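Local coordinates for protein Tae4 (Agrobacterium tumefaciens, PDB 6IJF) that probably acts as a type VI secretion amidase effector, cutting peptide bonds in the peptidoglycan of rival bacteria, at residues 90-93 / 98-101; 119-124 / 130-135. All blocks are in the same frame, centred on the assembly; numbering follows the deposited sequence.

Contact 1: 90-93 / 98-101. With SO4 (sulfate ion), chain F.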
loop_
_atom_site.group_PDB
_atom_site.type_symbol
_atom_site.label_atom_id
_atom_site.label_comp_id
_atom_site.label_asym_id
_atom_site.label_seq_id
_atom_site.Cartn_x
_atom_site.Cartn_y
_atom_site.Cartn_z
ATOM N N LEU C 90 20.606 24.227 10.102
ATOM C CA LEU C 90 22.057 24.028 10.294
ATOM C C LEU C 90 22.686 23.495 9.017
ATOM O O LEU C 90 23.789 23.952 8.642
ATOM C CB LEU C 90 22.249 23.046 11.454
ATOM C CG LEU C 90 23.690 22.701 11.798
ATOM C CD1 LEU C 90 23.834 22.681 13.315
ATOM C CD2 LEU C 90 24.100 21.356 11.213
ATOM N N MET C 91 22.035 22.526 8.371
ATOM C CA MET C 91 22.599 21.868 7.171
ATOM C C MET C 91 22.760 22.906 6.062
ATOM O O MET C 91 23.669 22.701 5.210
ATOM C CB MET C 91 21.690 20.734 6.672
ATOM C CG MET C 91 21.827 19.419 7.485
ATOM S SD MET C 91 23.509 18.800 7.398
ATOM C CE MET C 91 23.720 18.116 9.048
ATOM N N LYS C 92 21.900 23.935 6.065
ATOM C CA LYS C 92 21.839 25.003 5.021
ATOM C C LYS C 92 23.065 25.912 5.122
ATOM O O LYS C 92 23.381 26.562 4.124
ATOM C CB LYS C 92 20.582 25.868 5.195
ATOM C CG LYS C 92 19.782 26.149 3.950
ATOM C CD LYS C 92 18.434 26.798 4.263
ATOM C CE LYS C 92 17.886 27.606 3.104
ATOM N NZ LYS C 92 16.580 28.222 3.433
ATOM N N ARG C 93 23.728 25.964 6.284
ATOM C CA ARG C 93 24.903 26.849 6.495
ATOM C C ARG C 93 26.015 26.442 5.543
ATOM O O ARG C 93 26.151 25.243 5.255
ATOM C CB ARG C 93 25.358 26.838 7.949
ATOM C CG ARG C 93 24.283 27.429 8.853
ATOM C CD ARG C 93 24.471 26.942 10.273
ATOM N NE ARG C 93 25.821 27.211 10.740
ATOM C CZ ARG C 93 26.396 26.650 11.811
ATOM N NH1 ARG C 93 27.656 26.933 12.094
ATOM N NH2 ARG C 93 25.727 25.791 12.565
ATOM N N GLY C 98 25.468 23.836 2.733
ATOM C CA GLY C 98 25.149 25.029 1.927
ATOM C C GLY C 98 23.716 25.008 1.407
ATOM O O GLY C 98 22.879 24.278 1.997
ATOM N N GLU C 99 23.432 25.802 0.376
ATOM C CA GLU C 99 22.072 26.002 -0.167
ATOM C C GLU C 99 21.636 24.698 -0.823
ATOM O O GLU C 99 22.351 24.152 -1.663
ATOM C CB GLU C 99 22.008 27.160 -1.183
ATOM C CG GLU C 99 22.038 28.535 -0.524
ATOM C CD GLU C 99 21.068 28.750 0.633
ATOM O OE1 GLU C 99 19.853 28.460 0.475
ATOM O OE2 GLU C 99 21.524 29.224 1.703
ATOM N N PRO C 100 20.455 24.180 -0.454
ATOM C CA PRO C 100 19.909 22.992 -1.119
ATOM C C PRO C 100 19.206 23.392 -2.426
ATOM O O PRO C 100 18.954 24.557 -2.619
ATOM C CB PRO C 100 18.904 22.480 -0.085
ATOM C CG PRO C 100 18.338 23.786 0.443
ATOM C CD PRO C 100 19.572 24.689 0.599
ATOM N N ASP C 101 18.867 22.415 -3.264
ATOM C CA ASP C 101 17.936 22.597 -4.409
ATOM C C ASP C 101 16.515 22.497 -3.862
ATOM O O ASP C 101 16.134 21.428 -3.389
ATOM C CB ASP C 101 18.196 21.535 -5.487
ATOM C CG ASP C 101 19.590 21.573 -6.093
ATOM O OD1 ASP C 101 20.192 22.632 -6.037
ATOM O OD2 ASP C 101 20.012 20.568 -6.666
HETATM S S SO4 F . 28.188 29.599 8.826
HETATM O O1 SO4 F . 29.069 30.729 8.948
HETATM O O2 SO4 F . 28.429 28.941 7.567
HETATM O O3 SO4 F . 28.435 28.676 9.915
HETATM O O4 SO4 F . 26.820 30.057 8.845
#

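Contact 2: 119-124 / 130-135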
loop_
_atom_site.group_PDB
_atom_site.type_symbol
_atom_site.label_atom_id
_atom_site.label_comp_id
_atom_site.label_asym_id
_atom_site.label_seq_id
_atom_site.Cartn_x
_atom_site.Cartn_y
_atom_site.Cartn_z
ATOM N N VAL C 119 17.817 14.953 2.305
ATOM C CA VAL C 119 16.517 15.504 1.838
ATOM C C VAL C 119 15.728 15.965 3.057
ATOM O O VAL C 119 15.718 15.243 4.057
ATOM C CB VAL C 119 15.727 14.493 0.986
ATOM C CG1 VAL C 119 15.388 13.226 1.756
ATOM C CG2 VAL C 119 14.487 15.142 0.394
ATOM N N ALA C 120 15.059 17.104 2.931
ATOM C CA ALA C 120 14.136 17.650 3.938
ATOM C C ALA C 120 12.777 17.864 3.292
ATOM O O ALA C 120 12.705 18.570 2.272
ATOM C CB ALA C 120 14.703 18.928 4.486
ATOM N N PHE C 121 11.767 17.210 3.848
ATOM C CA PHE C 121 10.338 17.326 3.485
ATOM C C PHE C 121 9.738 18.303 4.485
ATOM O O PHE C 121 9.593 17.923 5.661
ATOM C CB PHE C 121 9.658 15.960 3.501
ATOM C CG PHE C 121 10.303 14.925 2.607
ATOM C CD1 PHE C 121 9.991 14.843 1.254
ATOM C CD2 PHE C 121 11.197 14.007 3.123
ATOM C CE1 PHE C 121 10.585 13.888 0.448
ATOM C CE2 PHE C 121 11.758 13.023 2.324
ATOM C CZ PHE C 121 11.473 12.974 0.984
ATOM N N ASN C 122 9.438 19.525 4.040
ATOM C CA ASN C 122 9.000 20.628 4.940
ATOM C C ASN C 122 7.475 20.728 4.953
ATOM O O ASN C 122 6.890 20.785 3.853
ATOM C CB ASN C 122 9.608 21.963 4.529
ATOM C CG ASN C 122 11.093 21.867 4.319
ATOM O OD1 ASN C 122 11.581 22.052 3.197
ATOM N ND2 ASN C 122 11.811 21.499 5.363
ATOM N N ASN C 123 6.867 20.766 6.137
ATOM C CA ASN C 123 5.416 21.002 6.356
ATOM C C ASN C 123 4.595 19.871 5.731
ATOM O O ASN C 123 4.046 20.016 4.612
ATOM C CB ASN C 123 5.052 22.411 5.871
ATOM C CG ASN C 123 5.989 23.444 6.454
ATOM O OD1 ASN C 123 6.162 23.513 7.670
ATOM N ND2 ASN C 123 6.663 24.178 5.587
ATOM N N ILE C 124 4.501 18.766 6.434
ATOM C CA ILE C 124 3.744 17.558 6.007
ATOM C C ILE C 124 2.288 17.654 6.448
ATOM O O ILE C 124 2.011 17.817 7.622
ATOM C CB ILE C 124 4.430 16.289 6.547
ATOM C CG1 ILE C 124 5.859 16.207 5.980
ATOM C CG2 ILE C 124 3.584 15.055 6.280
ATOM C CD1 ILE C 124 6.850 15.411 6.820
ATOM N N GLY C 130 8.159 20.177 12.132
ATOM C CA GLY C 130 8.870 20.828 11.008
ATOM C C GLY C 130 8.769 20.016 9.718
ATOM O O GLY C 130 8.792 20.604 8.616
ATOM N N GLY C 131 8.612 18.695 9.823
ATOM C CA GLY C 131 8.681 17.792 8.667
ATOM C C GLY C 131 9.686 16.688 8.921
ATOM O O GLY C 131 9.834 16.275 10.081
ATOM N N HIS C 132 10.271 16.153 7.859
ATOM C CA HIS C 132 11.081 14.910 7.904
ATOM C C HIS C 132 12.400 15.192 7.211
ATOM O O HIS C 132 12.397 15.773 6.114
ATOM C CB HIS C 132 10.325 13.752 7.247
ATOM C CG HIS C 132 11.071 12.462 7.264
ATOM N ND1 HIS C 132 11.306 11.785 8.434
ATOM C CD2 HIS C 132 11.650 11.750 6.268
ATOM C CE1 HIS C 132 12.007 10.691 8.165
ATOM N NE2 HIS C 132 12.208 10.630 6.836
ATOM N N ILE C 133 13.492 14.793 7.846
ATOM C CA ILE C 133 14.838 14.855 7.217
ATOM C C ILE C 133 15.422 13.449 7.162
ATOM O O ILE C 133 15.147 12.635 8.087
ATOM C CB ILE C 133 15.717 15.868 7.973
ATOM C CG1 ILE C 133 16.965 16.179 7.165
ATOM C CG2 ILE C 133 16.005 15.405 9.404
ATOM C CD1 ILE C 133 17.706 17.397 7.659
ATOM N N ASP C 134 16.136 13.142 6.089
ATOM C CA ASP C 134 16.476 11.740 5.772
ATOM C C ASP C 134 17.606 11.766 4.753
ATOM O O ASP C 134 17.995 12.857 4.303
ATOM C CB ASP C 134 15.241 10.987 5.237
ATOM C CG ASP C 134 15.222 9.491 5.504
ATOM O OD1 ASP C 134 16.302 8.891 5.607
ATOM O OD2 ASP C 134 14.127 8.954 5.696
ATOM N N LEU C 135 18.125 10.587 4.440
ATOM C CA LEU C 135 19.072 10.358 3.329
ATOM C C LEU C 135 18.311 9.716 2.188
ATOM O O LEU C 135 17.432 8.878 2.421
ATOM C CB LEU C 135 20.219 9.426 3.760
ATOM C CG LEU C 135 21.011 9.873 4.996
ATOM C CD1 LEU C 135 22.198 8.983 5.213
ATOM C CD2 LEU C 135 21.431 11.332 4.919
#

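Contact 1: 90-93 / 98-101
The backbone of Gly98 turns back onto the C-terminal end of helix 84-92. Its N donates to Arg93 O at 3.0 Å, coming from above that carbonyl's plane rather than along a lone pair, and reaches Met91 O only weakly. Lys92 and Gly98 meet through their CA-H groups: Lys92 CA lies 3.3 Å from Gly98 O, and Gly98 CA faces Lys92 O. The positive phi of Gly98 (78°) suits glycine. Lys92 stretches out nearly straight beyond CG and crosses Pro100 at a slant, its CG 3.7 Å from Pro100 CD. Glu99 folds back at chi2 (-49°), which brings OE1 to 3.4 Å from Lys92 CE; the ammonium, NZ to OE1 4.4 Å, is too far for a salt bridge. Arg93 turns the other way. A bend at chi3 (54°) presents one guanidinium edge to a sulfate, probably from the crystallisation liquor, whose O3 takes bonds from NE and, at 2.9 Å, from NH1. Thr94 and Ser95 bind the same ion, while Arg93 NH2 is held by Val64 O. Trp157 and Trp159 of strand 155-160 pack on Lys92, Met91 and Pro100, seating the helix end and the loop entering strand 101-103 against the sheet.

Contact 2: 119-124 / 130-135
Strands 119-122 and 131-135 run antiparallel, 4.6 Å apart at 168°, with Val119-Asp134 and Phe121-His132 as hydrogen-bonded pairs and Ala120-Ile133 as a non-hydrogen-bonded pair between them. Each hydrogen-bonded pair has two N-H to O bonds; the shortest, Phe121 N to His132 O (2.8 Å), is nearly straight at 167°, as is Val119 N to Asp134 O. Beyond them Asn123 N reaches Gly130 O from above the carbonyl plane. Gly131 lies tight against the partner strand, its CA 3.1 Å from Phe121 O, and its backbone angles call for glycine.

Val119, Phe121, His132 and Asp134 share one face. The Phe121 and His132 side chains run side by side, and Phe121 CD2 meets the imidazole at its edge, 3.9 Å from His132 CD2. Val119 CG2 rests over one face of the Phe121 ring, near its rim. With CG anti to the backbone N (chi1 -180°), the His132 ring reaches along its own strand to Asp134, where NE2 donates to OD2 at 2.8 Å. This carboxylate oxygen is approached on its anti side and also accepts bonds from Ser147 N and Ala148 N; OD1 takes Leu135 N. These bonds hold the carboxylate in place and fix the rotation of the imidazole. Ile124 CD1 packs on Gly131 CA at 3.5 Å and against His132 CB.

On the reverse face the side chains of Ala120 and Ile133 pack against Met84 of helix 84-92. Cys48, at the start of helix 48-58, touches His132 and Ile133. This beta hairpin with its His-carboxylate pair beside a helix-start cysteine is consistent with the Cys-His-Asp site of papain-like amidases, His132 and Asp134 being the probable partners of Cys48.

Overall arrangement
From the N terminus, the chain passes through helix 48-58 before reaching helix 84-92, at whose end contact 1 closes a short loop of four residues into strand 101-103. Helix 108-112 follows, and then contact 2 closes the turn between strands 116-122 and 131-137. The two closures come in series, neither enclosing the other, with centres 13 Å apart and nearest atoms about 5 Å apart without touching. Strand 155-160 links them, lying between 101-103 and 116-122 in the five-stranded antiparallel sheet. Helix 84-92 is shared too: its end belongs to contact 1, while its Met84 and Leu87 pack on the hairpin of contact 2.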